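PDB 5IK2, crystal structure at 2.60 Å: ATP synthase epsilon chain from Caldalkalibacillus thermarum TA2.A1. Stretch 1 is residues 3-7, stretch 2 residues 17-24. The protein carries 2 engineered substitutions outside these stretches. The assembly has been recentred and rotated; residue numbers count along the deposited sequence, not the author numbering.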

# COMPACT_ATOMS: atom_id res chain seq x y z
N THR H 3 -7.96 56.17 53.24
CA THR H 3 -8.66 55.24 52.30
C THR H 3 -8.98 53.90 52.95
O THR H 3 -8.57 53.64 54.09
CB THR H 3 -7.82 54.99 51.02
OG1 THR H 3 -6.61 54.29 51.35
CG2 THR H 3 -7.47 56.30 50.32
N VAL H 4 -9.73 53.06 52.23
CA VAL H 4 -10.06 51.70 52.67
C VAL H 4 -9.98 50.74 51.48
O VAL H 4 -10.38 51.10 50.37
CB VAL H 4 -11.45 51.64 53.35
CG1 VAL H 4 -12.58 51.98 52.37
CG2 VAL H 4 -11.69 50.28 53.99
N GLN H 5 -9.47 49.54 51.71
CA GLN H 5 -9.33 48.53 50.66
C GLN H 5 -10.71 47.97 50.30
O GLN H 5 -11.49 47.63 51.19
CB GLN H 5 -8.38 47.40 51.10
CG GLN H 5 -7.84 46.53 49.97
CD GLN H 5 -6.72 47.18 49.17
OE1 GLN H 5 -5.77 47.74 49.74
NE2 GLN H 5 -6.80 47.09 47.85
N VAL H 6 -11.00 47.88 49.00
CA VAL H 6 -12.30 47.45 48.49
C VAL H 6 -12.13 46.27 47.54
O VAL H 6 -11.27 46.31 46.66
CB VAL H 6 -13.03 48.58 47.72
CG1 VAL H 6 -14.48 48.18 47.42
CG2 VAL H 6 -12.98 49.89 48.49
N ASP H 7 -12.95 45.24 47.72
CA ASP H 7 -13.02 44.10 46.80
C ASP H 7 -14.46 43.87 46.35
O ASP H 7 -15.33 43.61 47.19
CB ASP H 7 -12.49 42.82 47.47
CG ASP H 7 -10.97 42.77 47.57
OD1 ASP H 7 -10.27 43.65 47.02
OD2 ASP H 7 -10.46 41.83 48.20
N GLN H 17 -10.34 45.77 42.57
CA GLN H 17 -9.38 45.74 43.67
C GLN H 17 -8.67 47.09 43.75
O GLN H 17 -8.19 47.59 42.73
CB GLN H 17 -8.35 44.63 43.46
CG GLN H 17 -8.87 43.22 43.72
CD GLN H 17 -7.78 42.17 43.63
OE1 GLN H 17 -7.03 42.13 42.65
NE2 GLN H 17 -7.67 41.32 44.65
N GLY H 18 -8.62 47.67 44.94
CA GLY H 18 -7.95 48.96 45.15
C GLY H 18 -8.38 49.67 46.42
O GLY H 18 -9.32 49.25 47.09
N GLU H 19 -7.66 50.74 46.75
CA GLU H 19 -7.98 51.58 47.91
C GLU H 19 -8.82 52.77 47.48
O GLU H 19 -8.42 53.53 46.59
CB GLU H 19 -6.70 52.06 48.59
CG GLU H 19 -5.93 50.95 49.28
CD GLU H 19 -4.90 51.47 50.26
OE1 GLU H 19 -4.03 52.27 49.85
OE2 GLU H 19 -4.96 51.08 51.45
N ALA H 20 -9.99 52.93 48.11
CA ALA H 20 -10.96 53.96 47.76
C ALA H 20 -11.16 54.98 48.88
O ALA H 20 -11.03 54.65 50.06
CB ALA H 20 -12.29 53.32 47.41
N ASP H 21 -11.49 56.21 48.50
CA ASP H 21 -11.84 57.26 49.46
C ASP H 21 -13.22 57.00 50.05
O ASP H 21 -13.42 57.10 51.26
CB ASP H 21 -11.82 58.64 48.80
CG ASP H 21 -10.43 59.07 48.37
OD1 ASP H 21 -9.50 59.00 49.20
OD2 ASP H 21 -10.26 59.48 47.21
N ILE H 22 -14.18 56.69 49.18
CA ILE H 22 -15.54 56.34 49.57
C ILE H 22 -16.14 55.33 48.58
O ILE H 22 -15.85 55.39 47.38
CB ILE H 22 -16.43 57.60 49.69
CG1 ILE H 22 -17.84 57.25 50.20
CG2 ILE H 22 -16.51 58.37 48.37
CD1 ILE H 22 -18.62 58.43 50.72
N VAL H 23 -16.96 54.41 49.09
CA VAL H 23 -17.66 53.41 48.29
C VAL H 23 -19.17 53.66 48.41
O VAL H 23 -19.76 53.42 49.46
CB VAL H 23 -17.33 51.97 48.75
CG1 VAL H 23 -18.07 50.94 47.91
CG2 VAL H 23 -15.83 51.73 48.69
N ILE H 24 -19.77 54.16 47.33
CA ILE H 24 -21.20 54.46 47.30
C ILE H 24 -21.95 53.23 46.80
O ILE H 24 -21.80 52.84 45.63
CB ILE H 24 -21.53 55.68 46.40
CG1 ILE H 24 -20.64 56.90 46.74
CG2 ILE H 24 -23.01 56.05 46.49
CD1 ILE H 24 -20.82 57.46 48.14

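The two stretches run antiparallel, and their backbones are joined by four hydrogen bonds in two reciprocal pairs. Val4 and Ala20 form the more regular pair: Val4 N donates to Ala20 O at 3.0 Å, and Ala20 N returns a nearly straight bond to Val4 O at 2.9 Å. Two residues along, Val6 N donates to Gly18 O at 2.9 Å, but the reply from Gly18 N to Val6 O is weak, stretched to 3.4 Å where the chain turns a corner at Gly18. Between these pairs lies the non-hydrogen-bonded pair Gln5 and Glu19, whose CA atoms approach to 4.3 Å; here the CA of Glu19 makes a CA-H...O contact of 3.5 Å with Val4 O. Gly18 suits the corner because, at its phi/psi of 161/171, a CB would be jammed against the carbonyl oxygen of the preceding residue, Gln17.

Side chains alternate between the faces of the sheet. Val4, Val6 and Ala20 share one face, and all three are buried. Val6 CG2 packs 3.7 Å from Ala20 CB and 3.4 Å from Val23 CG2. The small methyl of Ala20 fits a close-packed layer, while Val23, beyond the paired segment, points toward stretch 1 and brings a branched apolar side chain to Val6.

The other face carries Gln5, Asp7, Gln17 and Glu19, where polar groups and their aliphatic stems mix. Gln5 curls so that its OE1 lies 3.2 Å from Glu19 CG and its NE2 3.3 Å from Gly18 C, a packing contact without a hydrogen bond. Asp7 OD1 rests 3.6 Å from Gln17 CG; Asp7 is buried, but its OD2 is hydrogen-bonded elsewhere in the structure. At the exposed end, Thr3 meets Glu19 through OG1, 3.5 Å from CD, and its methyl CG2 lies 3.6 Å from Asp21 OD1.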